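Local coordinates for protein glycine oxidase (Bacillus cereus ATCC 14579, PDB 7CYX) that probably catalyses the FAD-dependent oxidation of glycine by oxygen to glyoxylate, ammonium and hydrogen peroxide, a step assigned to thiamine diphosphate biosynthesis, at residues A24-K29 and M348-E353; N186-G191 and E323-Y328; V233-R238 and K296-E301. All coordinates share one frame; numbering follows the deposited sequence.

Contact 1 of 3, residues A24-K29 and M348-E353; sequences AERGHK and MADLIE
Arg26 lays its guanidinium over the CB of Ala349, which sits 3.8 Å above the guanidinium plane toward the rim, and meets two carboxylates at its edge. Asp350 OD1 takes both terminal nitrogens: NH1 at 2.7 Å lies on its anti lone pair, and NH2 comes from above the carboxylate plane. The same NH1 reaches Glu353 OE1 at 3.1 Å, again from above the carboxylate. An extended chain from CG to NE suits arginine to this span, and a small alanine lets the flat group lie close to the helix. The other oxygen of Glu353, OE2, accepts from His28 NE2 at 2.8 Å in a fairly straight bond (160°) lying in the ring plane. Each Glu353 oxygen thus has its own partner, which should fix the carboxylate's rotation. Gly27, at positive phi, is the C-prime residue of a Schellman motif ending helix 14-25; Arg26 before it and His28 after it are both directed at the end of helix 341-352. Alongside, Ala349 and Ile352 pack on Leu23, while Met348 touches Val19 of helix 14-25 and Cys330 of strand 327-331, and Ile352 also reaches Val205 of strand 203-206.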
loop_
_atom_site.group_PDB
_atom_site.type_symbol
_atom_site.label_atom_id
_atom_site.label_comp_id
_atom_site.label_asym_id
_atom_site.label_seq_id
_atom_site.Cartn_x
_atom_site.Cartn_y
_atom_site.Cartn_z
ATOM N N ALA A 24 -5.049 0.488 23.143
ATOM C CA ALA A 24 -4.289 1.760 23.080
ATOM C C ALA A 24 -5.214 2.926 22.714
ATOM O O ALA A 24 -5.057 4.033 23.197
ATOM C CB ALA A 24 -3.169 1.666 22.070
ATOM N N GLU A 25 -6.154 2.667 21.814
ATOM C CA GLU A 25 -7.114 3.674 21.397
ATOM C C GLU A 25 -7.875 4.214 22.619
ATOM O O GLU A 25 -8.184 5.391 22.664
ATOM C CB GLU A 25 -8.089 3.076 20.386
ATOM C CG GLU A 25 -8.513 4.056 19.317
ATOM C CD GLU A 25 -9.446 3.453 18.284
ATOM O OE1 GLU A 25 -10.159 2.467 18.613
ATOM O OE2 GLU A 25 -9.448 3.967 17.149
ATOM N N ARG A 26 -8.161 3.326 23.583
ATOM C CA ARG A 26 -8.928 3.608 24.810
ATOM C C ARG A 26 -7.998 4.028 25.957
ATOM O O ARG A 26 -8.414 4.017 27.107
ATOM C CB ARG A 26 -9.732 2.366 25.234
ATOM C CG ARG A 26 -10.935 2.035 24.355
ATOM C CD ARG A 26 -11.485 0.641 24.680
ATOM N NE ARG A 26 -12.377 0.087 23.668
ATOM C CZ ARG A 26 -13.193 -0.952 23.850
ATOM N NH1 ARG A 26 -13.277 -1.533 25.036
ATOM N NH2 ARG A 26 -13.907 -1.423 22.836
ATOM N N GLY A 27 -6.734 4.355 25.651
ATOM C CA GLY A 27 -5.804 4.974 26.615
ATOM C C GLY A 27 -5.031 3.998 27.501
ATOM O O GLY A 27 -4.448 4.429 28.515
ATOM N N HIS A 28 -5.004 2.701 27.145
ATOM C CA HIS A 28 -4.227 1.692 27.892
ATOM C C HIS A 28 -2.783 1.682 27.389
ATOM O O HIS A 28 -2.580 1.726 26.198
ATOM C CB HIS A 28 -4.790 0.283 27.699
ATOM C CG HIS A 28 -6.146 0.066 28.262
ATOM N ND1 HIS A 28 -6.346 -0.632 29.429
ATOM C CD2 HIS A 28 -7.364 0.428 27.813
ATOM C CE1 HIS A 28 -7.633 -0.689 29.680
ATOM N NE2 HIS A 28 -8.283 -0.050 28.702
ATOM N N LYS A 29 -1.803 1.599 28.297
ATOM C CA LYS A 29 -0.401 1.546 27.904
ATOM C C LYS A 29 -0.038 0.093 27.572
ATOM O O LYS A 29 -0.047 -0.795 28.424
ATOM C CB LYS A 29 0.476 2.220 28.965
ATOM C CG LYS A 29 0.186 3.707 29.186
ATOM C CD LYS A 29 -0.507 4.424 28.009
ATOM C CE LYS A 29 -0.966 5.836 28.319
ATOM N NZ LYS A 29 0.022 6.843 27.867
ATOM N N MET A 348 -11.841 -8.365 23.156
ATOM C CA MET A 348 -10.796 -8.550 24.121
ATOM C C MET A 348 -10.653 -7.259 24.949
ATOM O O MET A 348 -10.552 -7.304 26.159
ATOM C CB MET A 348 -9.478 -8.925 23.426
ATOM C CG MET A 348 -8.751 -10.123 24.033
ATOM S SD MET A 348 -9.708 -11.645 24.350
ATOM C CE MET A 348 -10.545 -11.825 22.781
ATOM N N ALA A 349 -10.688 -6.096 24.295
ATOM C CA ALA A 349 -10.534 -4.842 25.026
ATOM C C ALA A 349 -11.737 -4.602 25.960
ATOM O O ALA A 349 -11.540 -4.190 27.108
ATOM C CB ALA A 349 -10.323 -3.695 24.072
ATOM N N ASP A 350 -12.956 -4.900 25.488
ATOM C CA ASP A 350 -14.166 -4.836 26.322
ATOM C C ASP A 350 -13.973 -5.711 27.569
ATOM O O ASP A 350 -14.199 -5.252 28.695
ATOM C CB ASP A 350 -15.417 -5.251 25.543
ATOM C CG ASP A 350 -16.049 -4.175 24.671
ATOM O OD1 ASP A 350 -15.542 -3.020 24.662
ATOM O OD2 ASP A 350 -17.059 -4.500 24.011
ATOM N N LEU A 351 -13.509 -6.948 27.359
ATOM C CA LEU A 351 -13.305 -7.909 28.427
ATOM C C LEU A 351 -12.202 -7.448 29.389
ATOM O O LEU A 351 -12.268 -7.681 30.601
ATOM C CB LEU A 351 -12.925 -9.259 27.812
ATOM C CG LEU A 351 -12.490 -10.327 28.811
ATOM C CD1 LEU A 351 -13.620 -10.622 29.790
ATOM C CD2 LEU A 351 -12.060 -11.597 28.081
ATOM N N ILE A 352 -11.139 -6.869 28.843
ATOM C CA ILE A 352 -10.052 -6.405 29.684
ATOM C C ILE A 352 -10.545 -5.240 30.560
ATOM O O ILE A 352 -10.079 -5.097 31.668
ATOM C CB ILE A 352 -8.825 -6.036 28.825
ATOM C CG1 ILE A 352 -8.152 -7.308 28.293
ATOM C CG2 ILE A 352 -7.859 -5.147 29.602
ATOM C CD1 ILE A 352 -7.095 -7.087 27.224
ATOM N N GLU A 353 -11.474 -4.420 30.039
ATOM C CA GLU A 353 -12.026 -3.230 30.736
ATOM C C GLU A 353 -13.276 -3.583 31.568
ATOM O O GLU A 353 -14.011 -2.695 31.974
ATOM C CB GLU A 353 -12.461 -2.159 29.729
ATOM C CG GLU A 353 -11.327 -1.385 29.088
ATOM C CD GLU A 353 -11.763 -0.172 28.278
ATOM O OE1 GLU A 353 -12.929 -0.147 27.804
ATOM O OE2 GLU A 353 -10.933 0.752 28.113
#

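Contact 2 of 3, residues N186-G191 and E323-Y328; sequences NNKVTG and EIKGLY
A single beta bridge, Lys188 with Lys325, joins the turn of the hairpin between strands 179-184 and 189-194 to the type II beta turn leading into strand 327-331, at the border between the three-stranded antiparallel sheet and the six-stranded sheet of the Rossmann-type FAD-binding domain. The type II turn runs from Ile324 to Leu327. Gly326 suits it because its positive phi (89°) is easily adopted without a side chain.

Lys325 makes both backbone bonds of the bridge, to the residues before and after Lys188, and both are weak. Its N gives to Asn187 O at 3.5 Å, and Val189 N gives to Lys325 O at 3.3 Å. Both are nearly straight, so their weakness lies in length.

Val189, Leu327 and Ile324 make the apolar part. Val189 points toward the turn, and its CG2, anti to the carbonyl carbon, lies 3.9 Å from Leu327 CB and more loosely against Ile324 CG2 at 4.4 Å. A beta-branched residue fits here: one methyl serves the turn while the side chain also packs on Val204 and Ile182. Leu327 touches those same two residues, and Ile324 rests on Ile184, so the smaller sheet, strand 203-206 and the turn share one hydrophobic seam.

The solvent side is carried by long polar residues. Asn187 crosses Glu323 at about a right angle, its amide beside the CG of the glutamate. Lys325 NZ forms a salt bridge with Glu320 OE2. Lys188, bent at chi3 and chi4, runs alongside Lys325 and points the same way; the ammonium groups stay 6.2 Å apart from NZ to NZ, while Lys188 NZ lies 3.5 Å from Lys325 CG.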
loop_
_atom_site.group_PDB
_atom_site.type_symbol
_atom_site.label_atom_id
_atom_site.label_comp_id
_atom_site.label_asym_id
_atom_site.label_seq_id
_atom_site.Cartn_x
_atom_site.Cartn_y
_atom_site.Cartn_z
ATOM N N ASN A 186 2.113 -14.032 42.518
ATOM C CA ASN A 186 1.207 -14.412 43.608
ATOM C C ASN A 186 -0.160 -14.777 43.030
ATOM O O ASN A 186 -1.176 -14.230 43.445
ATOM C CB ASN A 186 1.116 -13.298 44.659
ATOM C CG ASN A 186 0.373 -13.711 45.912
ATOM O OD1 ASN A 186 0.067 -14.888 46.097
ATOM N ND2 ASN A 186 0.075 -12.752 46.776
ATOM N N ASN A 187 -0.168 -15.691 42.054
ATOM C CA ASN A 187 -1.363 -15.993 41.273
ATOM C C ASN A 187 -1.818 -14.729 40.522
ATOM O O ASN A 187 -3.007 -14.567 40.205
ATOM C CB ASN A 187 -2.476 -16.546 42.167
ATOM C CG ASN A 187 -3.512 -17.329 41.396
ATOM O OD1 ASN A 187 -4.600 -16.824 41.134
ATOM N ND2 ASN A 187 -3.168 -18.547 41.005
ATOM N N LYS A 188 -0.844 -13.877 40.204
ATOM C CA LYS A 188 -1.106 -12.654 39.410
ATOM C C LYS A 188 -0.012 -12.501 38.354
ATOM O O LYS A 188 1.123 -12.902 38.610
ATOM C CB LYS A 188 -1.149 -11.418 40.305
ATOM C CG LYS A 188 -2.517 -11.107 40.887
ATOM C CD LYS A 188 -2.733 -9.641 41.184
ATOM C CE LYS A 188 -3.981 -9.086 40.528
ATOM N NZ LYS A 188 -5.217 -9.587 41.169
ATOM N N VAL A 189 -0.373 -11.955 37.200
ATOM C CA VAL A 189 0.604 -11.697 36.110
ATOM C C VAL A 189 1.394 -10.449 36.494
ATOM O O VAL A 189 0.777 -9.422 36.650
ATOM C CB VAL A 189 -0.141 -11.480 34.783
ATOM C CG1 VAL A 189 0.688 -10.677 33.800
ATOM C CG2 VAL A 189 -0.607 -12.787 34.175
ATOM N N THR A 190 2.712 -10.545 36.631
ATOM C CA THR A 190 3.492 -9.346 37.018
ATOM C C THR A 190 4.428 -8.942 35.889
ATOM O O THR A 190 5.039 -7.886 35.992
ATOM C CB THR A 190 4.342 -9.600 38.257
ATOM O OG1 THR A 190 5.089 -10.760 37.920
ATOM C CG2 THR A 190 3.507 -9.847 39.490
ATOM N N GLY A 191 4.527 -9.770 34.861
ATOM C CA GLY A 191 5.399 -9.422 33.736
ATOM C C GLY A 191 5.496 -10.543 32.731
ATOM O O GLY A 191 4.684 -11.462 32.785
ATOM N N GLU A 323 -8.642 -18.178 37.258
ATOM C CA GLU A 323 -7.945 -18.095 38.539
ATOM C C GLU A 323 -6.861 -17.015 38.455
ATOM O O GLU A 323 -6.923 -16.037 39.188
ATOM C CB GLU A 323 -7.387 -19.474 38.903
ATOM C CG GLU A 323 -6.869 -19.599 40.329
ATOM C CD GLU A 323 -6.330 -20.981 40.684
ATOM O OE1 GLU A 323 -6.010 -21.205 41.875
ATOM O OE2 GLU A 323 -6.225 -21.833 39.764
ATOM N N ILE A 324 -5.900 -17.196 37.537
ATOM C CA ILE A 324 -4.747 -16.299 37.376
ATOM C C ILE A 324 -5.239 -14.987 36.763
ATOM O O ILE A 324 -5.713 -14.968 35.629
ATOM C CB ILE A 324 -3.649 -16.936 36.509
ATOM C CG1 ILE A 324 -3.313 -18.357 36.976
ATOM C CG2 ILE A 324 -2.426 -16.024 36.478
ATOM C CD1 ILE A 324 -2.351 -19.112 36.086
ATOM N N LYS A 325 -5.135 -13.902 37.536
ATOM C CA LYS A 325 -5.759 -12.642 37.164
ATOM C C LYS A 325 -4.830 -11.913 36.189
ATOM O O LYS A 325 -3.612 -11.858 36.393
ATOM C CB LYS A 325 -6.077 -11.793 38.398
ATOM C CG LYS A 325 -6.759 -10.459 38.107
ATOM C CD LYS A 325 -8.153 -10.577 37.496
ATOM C CE LYS A 325 -8.682 -9.262 36.958
ATOM N NZ LYS A 325 -7.998 -8.867 35.702
ATOM N N GLY A 326 -5.436 -11.404 35.115
ATOM C CA GLY A 326 -4.756 -10.627 34.097
ATOM C C GLY A 326 -4.185 -11.477 32.972
ATOM O O GLY A 326 -3.466 -10.942 32.119
ATOM N N LEU A 327 -4.482 -12.787 32.966
ATOM C CA LEU A 327 -3.958 -13.689 31.943
ATOM C C LEU A 327 -5.082 -13.975 30.935
ATOM O O LEU A 327 -6.119 -14.542 31.277
ATOM C CB LEU A 327 -3.435 -14.951 32.640
ATOM C CG LEU A 327 -2.419 -15.844 31.912
ATOM C CD1 LEU A 327 -3.026 -17.199 31.600
ATOM C CD2 LEU A 327 -1.851 -15.210 30.651
ATOM N N TYR A 328 -4.866 -13.528 29.695
ATOM C CA TYR A 328 -5.844 -13.596 28.652
ATOM C C TYR A 328 -5.259 -14.415 27.498
ATOM O O TYR A 328 -4.044 -14.560 27.400
ATOM C CB TYR A 328 -6.264 -12.187 28.198
ATOM C CG TYR A 328 -6.864 -11.309 29.269
ATOM C CD1 TYR A 328 -6.044 -10.583 30.107
ATOM C CD2 TYR A 328 -8.235 -11.198 29.450
ATOM C CE1 TYR A 328 -6.551 -9.794 31.123
ATOM C CE2 TYR A 328 -8.767 -10.397 30.451
ATOM C CZ TYR A 328 -7.919 -9.685 31.285
ATOM O OH TYR A 328 -8.366 -8.861 32.275
#

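Contact 3 of 3, residues V233-R238 and K296-E301; sequences VAVRSR and KEAEWE
Arg236 and Glu299 form the antiparallel hydrogen-bonded pair that fixes the register of strands 225-236 and 299-311. Arg236 N gives to Glu299 O at 2.7 Å and Glu299 N returns to Arg236 O at 2.9 Å, both nearly straight. Glu301 N gives to Ala234 O at 2.9 Å in a more bent bond (146°), but Ala234 has a further backbone bond with Ser302, so the regular pairing is interrupted here. Val235 faces Trp300 as a non-hydrogen-bonded pair whose side chains diverge.

Two salt bridges join the segments. Arg236 bends at chi2 (-106°), and its NE meets Glu301 OE1 at 3.0 Å on the anti side; NH2 adds a weak bond to the same oxygen. Glu301 OE2 is held by Arg260 of the adjoining strand, so this carboxylate bridges two arginines. Farther along, Arg238 NH1 lies 2.6 Å from Glu299 OE2, the guanidinium and carboxylate planes being nearly perpendicular (82°). NH1 also pairs with Glu175 of the second subunit.

Apolar contacts involve Val233, Val235, Ala298 and Trp300. Both Val233 methyls touch the six-membered ring of Trp300, CG1 meeting CZ3 at 3.5 Å and CG2 meeting CH2, with the side chains crossing at about a right angle. The large indole also touches Ile281 and Leu285 of helix 278-291. Val235 CG2 meets Ala298 CB at 4.0 Å. That CB also lies 3.4 Å from Arg236 O, so a single methyl suits a place this close to the neighbouring backbone.

With arginines on one segment and glutamates on the other, charge pairing probably reinforces the backbone bonds, and through Arg238 the same chemistry continues across the subunit interface.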
loop_
_atom_site.group_PDB
_atom_site.type_symbol
_atom_site.label_atom_id
_atom_site.label_comp_id
_atom_site.label_asym_id
_atom_site.label_seq_id
_atom_site.Cartn_x
_atom_site.Cartn_y
_atom_site.Cartn_z
ATOM N N VAL A 233 0.338 -18.916 -4.608
ATOM C CA VAL A 233 1.014 -18.404 -5.791
ATOM C C VAL A 233 0.399 -17.046 -6.131
ATOM O O VAL A 233 -0.787 -16.819 -5.880
ATOM C CB VAL A 233 0.860 -19.404 -6.947
ATOM C CG1 VAL A 233 0.942 -18.738 -8.301
ATOM C CG2 VAL A 233 1.854 -20.546 -6.840
ATOM N N ALA A 234 1.207 -16.154 -6.707
ATOM C CA ALA A 234 0.740 -14.828 -7.127
ATOM C C ALA A 234 1.236 -14.545 -8.543
ATOM O O ALA A 234 2.398 -14.795 -8.861
ATOM C CB ALA A 234 1.238 -13.764 -6.166
ATOM N N VAL A 235 0.351 -14.007 -9.383
ATOM C CA VAL A 235 0.746 -13.572 -10.694
ATOM C C VAL A 235 0.254 -12.140 -10.912
ATOM O O VAL A 235 -0.661 -11.680 -10.250
ATOM C CB VAL A 235 0.207 -14.532 -11.762
ATOM C CG1 VAL A 235 0.647 -15.961 -11.493
ATOM C CG2 VAL A 235 -1.304 -14.441 -11.881
ATOM N N ARG A 236 0.899 -11.451 -11.851
ATOM C CA ARG A 236 0.508 -10.125 -12.276
ATOM C C ARG A 236 -0.096 -10.242 -13.676
ATOM O O ARG A 236 0.264 -11.134 -14.413
ATOM C CB ARG A 236 1.734 -9.209 -12.297
ATOM C CG ARG A 236 2.455 -9.093 -10.961
ATOM C CD ARG A 236 2.184 -7.754 -10.317
ATOM N NE ARG A 236 2.552 -7.674 -8.907
ATOM C CZ ARG A 236 2.162 -6.688 -8.099
ATOM N NH1 ARG A 236 1.392 -5.714 -8.567
ATOM N NH2 ARG A 236 2.547 -6.673 -6.836
ATOM N N SER A 237 -1.003 -9.331 -14.032
ATOM C CA SER A 237 -1.542 -9.294 -15.387
ATOM C C SER A 237 -1.880 -7.852 -15.770
ATOM O O SER A 237 -2.285 -7.057 -14.949
ATOM C CB SER A 237 -2.737 -10.189 -15.522
ATOM O OG SER A 237 -3.528 -9.812 -16.635
ATOM N N ARG A 238 -1.714 -7.532 -17.046
ATOM C CA ARG A 238 -2.107 -6.218 -17.528
ATOM C C ARG A 238 -3.590 -6.224 -17.929
ATOM O O ARG A 238 -4.138 -5.185 -18.252
ATOM C CB ARG A 238 -1.182 -5.780 -18.670
ATOM C CG ARG A 238 0.000 -4.937 -18.204
ATOM C CD ARG A 238 1.318 -5.688 -18.157
ATOM N NE ARG A 238 1.990 -5.634 -19.450
ATOM C CZ ARG A 238 3.275 -5.909 -19.648
ATOM N NH1 ARG A 238 4.033 -6.289 -18.633
ATOM N NH2 ARG A 238 3.796 -5.802 -20.858
ATOM N N LYS A 296 -2.530 -18.502 -17.800
ATOM C CA LYS A 296 -1.420 -19.188 -18.440
ATOM C C LYS A 296 -0.374 -18.179 -18.916
ATOM O O LYS A 296 0.808 -18.462 -18.792
ATOM C CB LYS A 296 -1.925 -20.035 -19.607
ATOM C CG LYS A 296 -2.607 -21.337 -19.207
ATOM C CD LYS A 296 -3.370 -21.979 -20.351
ATOM C CE LYS A 296 -3.554 -23.474 -20.184
ATOM N NZ LYS A 296 -4.769 -23.951 -20.877
ATOM N N GLU A 297 -0.837 -17.019 -19.413
ATOM C CA GLU A 297 -0.025 -16.053 -20.154
ATOM C C GLU A 297 0.137 -14.758 -19.349
ATOM O O GLU A 297 0.549 -13.732 -19.893
ATOM C CB GLU A 297 -0.643 -15.798 -21.536
ATOM C CG GLU A 297 -1.052 -17.081 -22.278
ATOM C CD GLU A 297 -1.490 -16.949 -23.734
ATOM O OE1 GLU A 297 -1.843 -15.829 -24.167
ATOM O OE2 GLU A 297 -1.472 -17.973 -24.447
ATOM N N ALA A 298 -0.166 -14.828 -18.050
ATOM C CA ALA A 298 0.143 -13.803 -17.041
ATOM C C ALA A 298 1.645 -13.819 -16.676
ATOM O O ALA A 298 2.453 -14.502 -17.297
ATOM C CB ALA A 298 -0.719 -14.055 -15.824
ATOM N N GLU A 299 2.000 -12.983 -15.715
ATOM C CA GLU A 299 3.412 -12.875 -15.306
ATOM C C GLU A 299 3.561 -13.433 -13.900
ATOM O O GLU A 299 2.915 -12.922 -12.978
ATOM C CB GLU A 299 3.881 -11.426 -15.364
ATOM C CG GLU A 299 3.490 -10.727 -16.643
ATOM C CD GLU A 299 3.936 -9.283 -16.722
ATOM O OE1 GLU A 299 4.470 -8.777 -15.727
ATOM O OE2 GLU A 299 3.762 -8.685 -17.783
ATOM N N TRP A 300 4.408 -14.441 -13.769
ATOM C CA TRP A 300 4.674 -15.055 -12.455
ATOM C C TRP A 300 5.236 -13.986 -11.534
ATOM O O TRP A 300 6.099 -13.232 -11.956
ATOM C CB TRP A 300 5.667 -16.202 -12.600
ATOM C CG TRP A 300 6.137 -16.750 -11.295
ATOM C CD1 TRP A 300 7.246 -16.388 -10.601
ATOM C CD2 TRP A 300 5.503 -17.772 -10.523
ATOM N NE1 TRP A 300 7.353 -17.118 -9.458
ATOM C CE2 TRP A 300 6.297 -17.975 -9.383
ATOM C CE3 TRP A 300 4.351 -18.540 -10.687
ATOM C CZ2 TRP A 300 5.968 -18.914 -8.412
ATOM C CZ3 TRP A 300 4.031 -19.466 -9.729
ATOM C CH2 TRP A 300 4.825 -19.645 -8.604
ATOM N N GLU A 301 4.757 -13.938 -10.308
ATOM C CA GLU A 301 5.335 -12.927 -9.412
ATOM C C GLU A 301 6.037 -13.636 -8.267
ATOM O O GLU A 301 7.230 -13.468 -8.122
ATOM C CB GLU A 301 4.257 -12.043 -8.800
ATOM C CG GLU A 301 4.796 -11.175 -7.690
ATOM C CD GLU A 301 3.809 -10.701 -6.650
ATOM O OE1 GLU A 301 2.953 -9.883 -6.980
ATOM O OE2 GLU A 301 3.916 -11.136 -5.515
#

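Contacts 1 and 2 are neighbours, their centres about 17 Å apart, and they touch where Ile352 and Leu351 of helix 341-352 pack on Tyr328. That helix and strand 327-331 tie both to the six-stranded sheet, which contact 2 joins to the three-stranded one. Contact 3 lies on the opposite side of the chain's centre, about 43 Å from contact 1 and 50 Å from contact 2 between centres, in the eight-stranded sheet. Along the chain the pairs enclose one another, contact 1 outermost and contact 3 innermost. The eight-stranded sheet takes strands from before and after 186-191, so the chain passes between the parts more than once before helix 341-352 packs beside helix 14-25.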